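Local coordinates for protein glucose-6-phosphate 1-dehydrogenase (PDB 4LGV) that probably catalyses the NADP-dependent oxidation of glucose 6-phosphate to 6-phosphogluconolactone, the entry step of the oxidative pentose phosphate pathway, at residues L183-D186 with Q187-R190; R190-H193 with F194-K197; Q253-L256 with L257-A261; A281-F284 with R285-S289; A432-D435 with A436-T440. All coordinates share one frame; numbering follows the deposited sequence. Where two conformers were deposited one is given.

Interaction 1 of 5, residues L183-D186 with Q187-R190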
# COMPACT_ATOMS: atom_id res chain seq x y z
N LEU A 183 14.70 -40.87 -18.59
CA LEU A 183 14.10 -39.69 -19.19
C LEU A 183 14.50 -38.43 -18.42
O LEU A 183 14.55 -38.44 -17.21
CB LEU A 183 12.58 -39.80 -19.17
CG LEU A 183 11.96 -40.93 -20.00
CD1 LEU A 183 10.49 -41.18 -19.61
CD2 LEU A 183 12.07 -40.62 -21.47
N ASP A 184 14.73 -37.35 -19.14
CA ASP A 184 14.72 -36.02 -18.54
C ASP A 184 13.31 -35.63 -18.14
O ASP A 184 12.33 -36.12 -18.71
CB ASP A 184 15.26 -34.96 -19.51
CG ASP A 184 16.70 -35.26 -19.96
OD1 ASP A 184 17.48 -35.79 -19.13
OD2 ASP A 184 17.01 -34.98 -21.13
N GLU A 185 13.22 -34.72 -17.19
CA GLU A 185 11.94 -34.23 -16.68
C GLU A 185 11.12 -33.69 -17.83
O GLU A 185 9.93 -33.86 -17.83
CB GLU A 185 12.13 -33.13 -15.60
CG GLU A 185 10.83 -32.50 -15.05
CD GLU A 185 9.84 -33.52 -14.46
OE1 GLU A 185 10.28 -34.65 -14.06
OE2 GLU A 185 8.62 -33.20 -14.39
N ASP A 186 11.75 -33.00 -18.77
CA ASP A 186 10.99 -32.34 -19.82
C ASP A 186 10.50 -33.35 -20.90
O ASP A 186 9.82 -32.96 -21.83
CB ASP A 186 11.79 -31.18 -20.43
CG ASP A 186 12.98 -31.66 -21.32
OD1 ASP A 186 13.29 -32.88 -21.41
OD2 ASP A 186 13.63 -30.79 -21.95
N GLN A 187 10.83 -34.62 -20.76
CA GLN A 187 10.27 -35.65 -21.64
C GLN A 187 9.08 -36.32 -20.96
O GLN A 187 8.43 -37.19 -21.57
CB GLN A 187 11.32 -36.72 -21.96
CG GLN A 187 12.54 -36.22 -22.73
CD GLN A 187 13.54 -37.36 -22.97
OE1 GLN A 187 14.37 -37.66 -22.09
NE2 GLN A 187 13.46 -38.00 -24.11
N ILE A 188 8.84 -35.98 -19.69
CA ILE A 188 7.78 -36.61 -18.94
C ILE A 188 6.54 -35.71 -18.86
O ILE A 188 6.61 -34.62 -18.32
CB ILE A 188 8.23 -36.96 -17.53
CG1 ILE A 188 9.42 -37.89 -17.58
CG2 ILE A 188 7.12 -37.68 -16.77
CD1 ILE A 188 10.12 -38.02 -16.25
N LEU A 189 5.40 -36.22 -19.32
CA LEU A 189 4.14 -35.51 -19.30
C LEU A 189 3.11 -36.30 -18.50
O LEU A 189 2.62 -37.37 -18.93
CB LEU A 189 3.64 -35.31 -20.73
CG LEU A 189 4.63 -34.66 -21.71
CD1 LEU A 189 4.10 -34.63 -23.13
CD2 LEU A 189 4.91 -33.28 -21.29
N ARG A 190 2.78 -35.79 -17.33
CA ARG A 190 1.88 -36.50 -16.44
C ARG A 190 0.46 -36.03 -16.72
O ARG A 190 0.11 -34.91 -16.38
CB ARG A 190 2.27 -36.28 -15.00
CG ARG A 190 3.73 -36.63 -14.75
CD ARG A 190 4.13 -36.38 -13.31
NE ARG A 190 5.53 -36.76 -13.09
CZ ARG A 190 6.58 -36.00 -13.42
NH1 ARG A 190 6.44 -34.78 -13.96
NH2 ARG A 190 7.78 -36.46 -13.18
O HOH W 1 7.59 -32.32 -16.81
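Glu185 and Arg190 meet end-on through a two-pronged salt bridge. The carboxylate and guanidinium planes are only 10° apart, so both bonds run almost within a common plane: Arg190 NH1 reaches Glu185 OE2 at 2.7 Å and Arg190 NH2 reaches Glu185 OE1 at 3.2 Å, each on the syn lone pair and each nearly straight. The arginine chain is extended from CG to NE, while the glutamate chain bends at chi2 (57°), which turns its carboxylate back toward the strand although its CB points away. One face of the guanidinium lies over Ile188 CG2.

Around the 3-10 turn, which links helix 169-180 to strand 188-191, Gln187 crosses Leu183 and Asp184 at a slant. Its CG stands beside the backbone N (chi1 -63°), and the extended chain carries the amide back to the start of the turn, where OE1 accepts the N-H of Asp184 at 3.0 Å in the carbonyl plane. Its NE2 is held by the carbonyl of Ala157. The backbone closes the loop with Gln187 N to Asp184 O and Ile188 N to Glu185 O, both 3.0 Å. Leu183 CD1 packs on Ile188 CG1 at 4.0 Å, on the buried side.

A water lies 2.8 Å from Glu185 OE2 and also near Ile188 O. Asn176 takes a further bond from Arg190 NH2. Two bonds in one plane fix the rotation of both charged groups, and the paired arginine and the N-H of Glu434, which donates to Glu185 OE2, would probably help to keep this carboxylate ionised beside the outermost strand, within the chain, of the NAD-binding domain's parallel sheet.

Interaction 2 of 5, residues R190-H193 with F194-K197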
# COMPACT_ATOMS: atom_id res chain seq x y z
N ARG A 190 2.78 -35.79 -17.33
CA ARG A 190 1.88 -36.50 -16.44
C ARG A 190 0.46 -36.03 -16.72
O ARG A 190 0.11 -34.91 -16.38
CB ARG A 190 2.27 -36.28 -15.00
CG ARG A 190 3.73 -36.63 -14.75
CD ARG A 190 4.13 -36.38 -13.31
NE ARG A 190 5.53 -36.76 -13.09
CZ ARG A 190 6.58 -36.00 -13.42
NH1 ARG A 190 6.44 -34.78 -13.96
NH2 ARG A 190 7.78 -36.46 -13.18
N VAL A 191 -0.34 -36.88 -17.37
CA VAL A 191 -1.64 -36.50 -17.88
C VAL A 191 -2.73 -36.63 -16.81
O VAL A 191 -2.98 -37.73 -16.25
CB VAL A 191 -2.03 -37.41 -19.06
CG1 VAL A 191 -3.36 -36.98 -19.66
CG2 VAL A 191 -0.96 -37.41 -20.16
N ASP A 192 -3.35 -35.50 -16.49
CA ASP A 192 -4.46 -35.47 -15.54
C ASP A 192 -5.56 -34.69 -16.20
O ASP A 192 -5.43 -33.49 -16.40
CB ASP A 192 -4.02 -34.81 -14.23
CG ASP A 192 -5.13 -34.80 -13.15
OD1 ASP A 192 -6.33 -34.86 -13.49
OD2 ASP A 192 -4.78 -34.77 -11.95
N HIS A 193 -6.65 -35.39 -16.57
CA HIS A 193 -7.71 -34.77 -17.36
C HIS A 193 -8.27 -33.53 -16.72
O HIS A 193 -8.60 -32.60 -17.42
CB HIS A 193 -8.82 -35.78 -17.62
CG HIS A 193 -8.31 -37.02 -18.24
ND1 HIS A 193 -9.03 -38.19 -18.25
CD2 HIS A 193 -7.11 -37.29 -18.82
CE1 HIS A 193 -8.30 -39.12 -18.82
NE2 HIS A 193 -7.14 -38.61 -19.18
N PHE A 194 -8.32 -33.49 -15.37
CA PHE A 194 -8.79 -32.28 -14.69
C PHE A 194 -7.99 -31.02 -15.06
O PHE A 194 -8.57 -29.96 -15.26
CB PHE A 194 -8.81 -32.44 -13.19
CG PHE A 194 -9.91 -33.33 -12.70
CD1 PHE A 194 -11.24 -33.01 -12.88
CD2 PHE A 194 -9.62 -34.48 -12.03
CE1 PHE A 194 -12.25 -33.83 -12.43
CE2 PHE A 194 -10.62 -35.31 -11.59
CZ PHE A 194 -11.95 -35.00 -11.77
N LEU A 195 -6.69 -31.14 -15.18
CA LEU A 195 -5.82 -30.01 -15.55
C LEU A 195 -6.11 -29.42 -16.90
O LEU A 195 -5.94 -28.24 -17.10
CB LEU A 195 -4.33 -30.38 -15.49
CG LEU A 195 -3.74 -30.00 -14.15
CD1 LEU A 195 -4.37 -30.84 -13.05
CD2 LEU A 195 -2.24 -30.19 -14.18
N GLY A 196 -6.63 -30.25 -17.81
CA GLY A 196 -7.09 -29.80 -19.12
C GLY A 196 -8.20 -28.80 -19.06
O GLY A 196 -8.46 -28.15 -20.06
N LYS A 197 -8.86 -28.67 -17.91
CA LYS A 197 -9.91 -27.67 -17.71
C LYS A 197 -9.38 -26.34 -17.24
O LYS A 197 -10.14 -25.39 -17.09
CB LYS A 197 -10.90 -28.15 -16.63
CG LYS A 197 -11.69 -29.38 -17.01
CD LYS A 197 -12.57 -29.89 -15.84
CE LYS A 197 -13.62 -30.89 -16.32
NZ LYS A 197 -14.64 -30.17 -17.16
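Asp192 OD1 takes the backbone N-H of Phe194 at 3.1 Å and also pairs with the ammonium of Lys163, so two donors grip this one carboxylate oxygen. The Phe194 N-H comes from the anti side, 29° out of the carboxylate plane, and its bond is well bent. Asp192 CG lies opposite the backbone N (chi1 -178°), which swings the carboxylate forward over the start of the next turn. There OD1 also lies 3.5 Å from Phe194 CB, with the carboxylate and phenyl planes 62° apart. The second oxygen, OD2, is bonded to Asn254.

Leu195 N donates to Asp192 O at 2.9 Å, and the leucine side chain crosses that of Asp192 at about a right angle, with Leu195 CD1 4.0 Å from Asp192 CG. Asp192 thus bonds two successive N-H groups. A weak bond from Gly196 N to His193 O, 3.1 Å long, continues the tight 3-10 turn.

Residues 190-197 closely match the glucose-6-phosphate dehydrogenase signature, which lies at the substrate site in relatives. The segment joins strand 188-191, beside strand 158-162 in the parallel sheet, to the loop before helix 200-209, with Phe194 and Leu195 resting against helix 246-264.

Interaction 3 of 5, residues Q253-L256 with L257-A261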
# COMPACT_ATOMS: atom_id res chain seq x y z
N GLN A 253 -4.95 -33.30 -4.56
CA GLN A 253 -3.50 -33.40 -4.62
C GLN A 253 -2.89 -32.67 -5.80
O GLN A 253 -1.89 -31.98 -5.67
CB GLN A 253 -3.08 -34.88 -4.62
CG GLN A 253 -1.58 -35.15 -4.80
CD GLN A 253 -1.18 -35.26 -6.25
OE1 GLN A 253 -1.84 -35.93 -7.03
NE2 GLN A 253 -0.10 -34.58 -6.64
N ASN A 254 -3.49 -32.83 -6.96
CA ASN A 254 -2.96 -32.25 -8.20
C ASN A 254 -3.86 -31.09 -8.66
O ASN A 254 -3.45 -29.94 -8.61
CB ASN A 254 -2.83 -33.33 -9.28
CG ASN A 254 -1.93 -32.92 -10.42
OD1 ASN A 254 -0.99 -32.18 -10.22
ND2 ASN A 254 -2.22 -33.39 -11.62
N HIS A 255 -5.09 -31.38 -9.07
CA HIS A 255 -5.96 -30.37 -9.70
C HIS A 255 -6.18 -29.12 -8.87
O HIS A 255 -5.82 -28.00 -9.30
CB HIS A 255 -7.31 -31.02 -10.05
CG HIS A 255 -8.27 -30.11 -10.75
ND1 HIS A 255 -7.91 -29.31 -11.80
CD2 HIS A 255 -9.61 -29.92 -10.59
CE1 HIS A 255 -8.96 -28.63 -12.23
NE2 HIS A 255 -10.02 -29.00 -11.53
N LEU A 256 -6.74 -29.27 -7.67
CA LEU A 256 -7.16 -28.12 -6.92
C LEU A 256 -5.99 -27.36 -6.34
O LEU A 256 -6.01 -26.14 -6.29
CB LEU A 256 -8.18 -28.49 -5.84
CG LEU A 256 -9.53 -28.94 -6.32
CD1 LEU A 256 -10.50 -29.22 -5.18
CD2 LEU A 256 -10.16 -27.91 -7.24
N LEU A 257 -4.96 -28.07 -5.87
CA LEU A 257 -3.75 -27.38 -5.42
C LEU A 257 -3.05 -26.66 -6.56
O LEU A 257 -2.50 -25.58 -6.37
CB LEU A 257 -2.80 -28.36 -4.73
CG LEU A 257 -3.26 -28.79 -3.32
CD1 LEU A 257 -2.31 -29.83 -2.74
CD2 LEU A 257 -3.30 -27.58 -2.41
N GLN A 258 -3.12 -27.19 -7.75
CA GLN A 258 -2.56 -26.48 -8.92
C GLN A 258 -3.36 -25.20 -9.21
O GLN A 258 -2.80 -24.20 -9.59
CB GLN A 258 -2.53 -27.39 -10.15
CG GLN A 258 -1.43 -28.45 -10.09
CD GLN A 258 -0.13 -27.99 -10.72
OE1 GLN A 258 -0.13 -27.28 -11.74
NE2 GLN A 258 0.99 -28.40 -10.14
N VAL A 259 -4.68 -25.28 -9.06
CA VAL A 259 -5.57 -24.13 -9.24
C VAL A 259 -5.24 -23.04 -8.19
O VAL A 259 -5.08 -21.88 -8.53
CB VAL A 259 -7.04 -24.50 -9.11
CG1 VAL A 259 -7.91 -23.27 -8.89
CG2 VAL A 259 -7.51 -25.16 -10.39
N LEU A 260 -5.08 -23.47 -6.94
CA LEU A 260 -4.68 -22.55 -5.89
C LEU A 260 -3.37 -21.87 -6.25
O LEU A 260 -3.23 -20.65 -6.13
CB LEU A 260 -4.57 -23.31 -4.57
CG LEU A 260 -3.99 -22.49 -3.44
CD1 LEU A 260 -4.88 -21.27 -3.19
CD2 LEU A 260 -3.91 -23.31 -2.18
N ALA A 261 -2.41 -22.64 -6.72
CA ALA A 261 -1.11 -22.07 -7.05
C ALA A 261 -1.18 -21.03 -8.14
O ALA A 261 -0.52 -20.00 -8.08
CB ALA A 261 -0.12 -23.16 -7.45
O HOH W 2 0.81 -30.97 -8.48
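Gln258 folds back against Asn254, one helical turn earlier. Gln258 N donates to Asn254 O at 2.9 Å, and the side chains cross at a slant with their amide planes 56° apart. They do not bond directly; a water joins them, donating to Asn254 OD1 at 2.8 Å and accepting from Gln258 NE2 at 3.1 Å. The glutamine chain bends at chi2 (-91°), bringing its amide round to the water. Beside them, His255 and Val259 point the same way, with His255 CE1 4.2 Å from Val259 CG2. Leu257 CD1 lies 3.7 Å from Gln253 O.

Regular bonds from Val259 N to His255 O and Leu260 N to Leu256 O, the latter 2.9 Å, continue helix 246-264 of the C-terminal domain beyond a wider pi-type turn at 253-256, where it is kinked.

A second shell sets the polar ends. Asn254 ND2 donates to Asp192, Gln258 OE1 accepts from Lys280, His255 ND1 is bonded to Gln198, and Gln253 NE2 reaches Thr440. Helix 246-264 therefore lies buried between several elements: strand 222-230 packs against His255, Leu256 and Leu260, while helices 273-284 and 434-449 meet Leu257 and Gln258.

Interaction 4 of 5, residues A281-F284 with R285-S289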
# COMPACT_ATOMS: atom_id res chain seq x y z
N ALA A 281 5.73 -23.97 -7.82
CA ALA A 281 6.46 -24.70 -6.83
C ALA A 281 6.73 -23.81 -5.61
O ALA A 281 6.61 -24.25 -4.49
CB ALA A 281 7.79 -25.24 -7.40
N GLU A 282 7.11 -22.56 -5.85
CA GLU A 282 7.32 -21.64 -4.73
C GLU A 282 6.12 -21.54 -3.80
O GLU A 282 6.31 -21.31 -2.62
CB GLU A 282 7.56 -20.20 -5.21
CG GLU A 282 8.90 -19.98 -5.79
CD GLU A 282 9.10 -18.51 -6.16
OE1 GLU A 282 8.12 -17.62 -6.12
OE2 GLU A 282 10.28 -18.28 -6.52
N VAL A 283 4.92 -21.57 -4.36
CA VAL A 283 3.72 -21.50 -3.56
C VAL A 283 3.69 -22.69 -2.62
O VAL A 283 3.50 -22.55 -1.43
CB VAL A 283 2.44 -21.51 -4.41
CG1 VAL A 283 1.20 -21.63 -3.52
CG2 VAL A 283 2.33 -20.25 -5.24
N PHE A 284 3.85 -23.87 -3.19
CA PHE A 284 3.69 -25.11 -2.42
C PHE A 284 4.75 -25.18 -1.32
O PHE A 284 4.49 -25.70 -0.22
CB PHE A 284 3.77 -26.34 -3.35
CG PHE A 284 2.69 -26.41 -4.38
CD1 PHE A 284 1.36 -26.12 -4.05
CD2 PHE A 284 3.00 -26.77 -5.68
CE1 PHE A 284 0.37 -26.20 -5.01
CE2 PHE A 284 2.00 -26.82 -6.64
CZ PHE A 284 0.67 -26.55 -6.30
N ARG A 285 5.93 -24.65 -1.60
CA ARG A 285 7.03 -24.69 -0.60
C ARG A 285 6.75 -23.84 0.62
O ARG A 285 7.39 -24.02 1.63
CB ARG A 285 8.36 -24.32 -1.23
CG ARG A 285 8.78 -25.46 -2.14
CD ARG A 285 10.08 -25.26 -2.85
NE ARG A 285 11.15 -25.18 -1.87
CZ ARG A 285 12.34 -24.64 -2.10
NH1 ARG A 285 12.62 -24.09 -3.26
NH2 ARG A 285 13.24 -24.64 -1.13
N ALA A 286 5.80 -22.94 0.54
CA ALA A 286 5.45 -22.08 1.64
C ALA A 286 4.17 -22.57 2.31
O ALA A 286 3.63 -21.88 3.19
CB ALA A 286 5.24 -20.62 1.17
N MET A 287 3.68 -23.72 1.88
CA MET A 287 2.49 -24.30 2.50
C MET A 287 2.87 -25.40 3.49
O MET A 287 3.57 -26.33 3.16
CB MET A 287 1.56 -24.92 1.44
CG MET A 287 0.97 -23.91 0.44
SD MET A 287 -0.14 -24.57 -0.82
CE MET A 287 -1.57 -25.04 0.18
N PRO A 288 2.37 -25.33 4.72
CA PRO A 288 2.55 -26.42 5.66
C PRO A 288 1.68 -27.62 5.26
O PRO A 288 0.67 -27.46 4.57
CB PRO A 288 2.07 -25.83 6.98
CG PRO A 288 1.08 -24.79 6.61
CD PRO A 288 1.44 -24.31 5.22
N SER A 289 2.07 -28.79 5.71
CA SER A 289 1.26 -29.97 5.53
C SER A 289 -0.11 -29.81 6.20
O SER A 289 -0.24 -29.13 7.19
CB SER A 289 2.02 -31.20 6.04
OG SER A 289 2.35 -31.04 7.40
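From Phe284 to Met287 the chain passes out of helix 273-284 through a type I beta turn. The bonding changes from one residue to the next. Arg285 N still makes a regular helical bond to Ala281 O, at 3.0 Å. Ala286 N then shortens the span by donating to Val283 O at 3.1 Å, and Met287 N closes the beta turn on Phe284 O at 3.0 Å. Beyond Met287 the chain is extended and leads through Pro288 toward strand 295-300.

The side chains of Phe284 and Met287 lie alongside each other and point the same way, forming a Met-aromatic contact. Both first torsions place CG beside the backbone N (chi1 -63° and -64°), and, with the turn of the backbone, this leaves the two chains alongside. Met287 CG also packs against Val283 O at 3.4 Å. Arg285 lays the start of its chain along Ala281 O before the bend at chi3 (64°) takes its guanidinium away to a salt bridge with Asp275 of the second subunit. Glu282 likewise pairs with Lys279 of that subunit as well as with Lys279 of its own chain; its OE2 also lies close to OE2 of Glu282 of the second subunit, like charges that the lysines probably compensate. The polar side of this helix end thus serves the subunit interface, whereas Phe284 and Met287 face helix 246-264 inside the chain. Ala286 packs on Phe362 of the third subunit.

The sulfur comes to the rim of the phenyl ring, not over its face: Met287 SD is 3.9 Å from Phe284 CD1 and 5.2 Å from the ring centroid.

Interaction 5 of 5, residues A432-D435 with A436-T440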
# COMPACT_ATOMS: atom_id res chain seq x y z
N ALA A 432 1.88 -31.08 -14.69
CA ALA A 432 2.58 -30.79 -13.48
C ALA A 432 4.01 -31.32 -13.53
O ALA A 432 4.30 -32.40 -14.06
CB ALA A 432 1.80 -31.41 -12.30
N ARG A 433 4.90 -30.55 -12.96
CA ARG A 433 6.31 -30.87 -12.94
C ARG A 433 6.62 -31.59 -11.63
O ARG A 433 5.90 -31.45 -10.63
CB ARG A 433 7.13 -29.60 -13.07
CG ARG A 433 8.59 -29.81 -13.45
CD ARG A 433 9.32 -28.50 -13.71
NE ARG A 433 9.45 -27.67 -12.50
CZ ARG A 433 9.91 -26.41 -12.47
NH1 ARG A 433 10.33 -25.79 -13.59
NH2 ARG A 433 9.97 -25.75 -11.33
N GLU A 434 7.69 -32.37 -11.66
CA GLU A 434 8.07 -33.26 -10.57
C GLU A 434 8.13 -32.60 -9.19
O GLU A 434 7.64 -33.13 -8.19
CB GLU A 434 9.38 -33.91 -11.01
CG GLU A 434 10.36 -34.47 -10.00
CD GLU A 434 11.79 -34.69 -10.64
OE1 GLU A 434 12.77 -34.06 -10.19
OE2 GLU A 434 11.97 -35.49 -11.60
N ASP A 435 8.76 -31.43 -9.13
CA ASP A 435 8.92 -30.75 -7.84
C ASP A 435 7.52 -30.40 -7.25
O ASP A 435 7.30 -30.58 -6.07
CB ASP A 435 9.82 -29.52 -7.98
CG ASP A 435 9.34 -28.51 -9.08
OD1 ASP A 435 8.44 -28.78 -9.91
OD2 ASP A 435 9.93 -27.44 -9.14
N ALA A 436 6.59 -29.97 -8.08
CA ALA A 436 5.24 -29.68 -7.60
C ALA A 436 4.51 -30.95 -7.14
O ALA A 436 3.81 -30.97 -6.13
CB ALA A 436 4.45 -28.99 -8.69
N ILE A 437 4.69 -32.01 -7.89
CA ILE A 437 4.09 -33.27 -7.52
C ILE A 437 4.53 -33.64 -6.09
O ILE A 437 3.70 -33.98 -5.25
CB ILE A 437 4.44 -34.35 -8.57
CG1 ILE A 437 3.89 -33.95 -9.97
CG2 ILE A 437 4.18 -35.75 -8.02
CD1 ILE A 437 2.67 -34.67 -10.45
N GLU A 438 5.83 -33.59 -5.83
CA GLU A 438 6.36 -34.01 -4.54
C GLU A 438 5.94 -33.09 -3.41
O GLU A 438 5.58 -33.55 -2.36
CB GLU A 438 7.87 -34.17 -4.63
CG GLU A 438 8.19 -35.31 -5.57
CD GLU A 438 9.63 -35.82 -5.53
OE1 GLU A 438 10.35 -35.54 -4.55
OE2 GLU A 438 9.99 -36.55 -6.51
N GLU A 439 5.88 -31.80 -3.65
CA GLU A 439 5.38 -30.90 -2.65
C GLU A 439 3.91 -31.13 -2.35
O GLU A 439 3.51 -31.06 -1.21
CB GLU A 439 5.54 -29.43 -3.07
CG GLU A 439 6.97 -28.90 -3.10
CD GLU A 439 7.68 -28.98 -1.78
OE1 GLU A 439 7.09 -28.74 -0.71
OE2 GLU A 439 8.87 -29.33 -1.81
N THR A 440 3.09 -31.38 -3.36
CA THR A 440 1.66 -31.58 -3.09
C THR A 440 1.39 -32.88 -2.37
O THR A 440 0.48 -32.94 -1.56
CB THR A 440 0.79 -31.47 -4.34
OG1 THR A 440 1.28 -32.34 -5.34
CG2 THR A 440 0.83 -30.02 -4.88
O HOH W 3 9.53 -30.67 -4.18
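Ala432 CB rests against Ile437 CD1 at 3.8 Å, the apolar and buried part of this helix start. With CG1 anti to the carbonyl carbon (chi1 -61°), Ile437 lies back over the first turn, CG1 3.3 Å from Arg433 O, while its N donates to that same oxygen at 3.0 Å. Arg433 holds the N-cap position, and the next bonds, Glu438 N to Glu434 O and Glu439 N to Asp435 O, carry helix 434-449 onward.

The partly exposed side is looser and charged. Glu434 and Glu438 run side by side, yet their nearest charged oxygens, Glu434 OE1 and Glu438 OE2, stay 5.2 Å apart; Glu434 is bonded to Asn176 and Arg180, and Glu438 to Arg173. A water donates to both Asp435 O and Glu439 OE2, the latter at 2.8 Å, while Glu439 OE1 pairs with Arg442.

Asp435 is gripped side-on by Arg433, whose NE lies 3.0 Å from OD1 and whose NH2 lies 2.8 Å from OD2. Its CG sits between backbone N and carbonyl carbon (chi1 55°), which also gives OD1 a weak bond to Ala436 N. A negative group at the positive end of the helix dipole, paired with an arginine that also meets Asp274 and Asp278, is probably stabilised as the charged carboxylate.

In the fold
Along the chain the contacts come in numerical order. Interactions 1 and 2 share Arg190 and lie at the two ends of strand 188-191, the outermost strand, within the chain, of the parallel sheet of the NAD-binding domain, with centres about 15 Å apart. Interactions 3, 4 and 5 belong to the C-terminal domain, on helices 246-264, 273-284 and 434-449, and their centres lie only 10 to 11 Å from one another. Interaction 5 touches all the others, meeting interaction 1 through Glu185 and Glu434 N, while interaction 2 meets interaction 3 through Asp192 and Asn254. Strand 188-191 and its following turn are thus joined to the helices of the second domain, and interaction 4 extends this packing to the subunit interface.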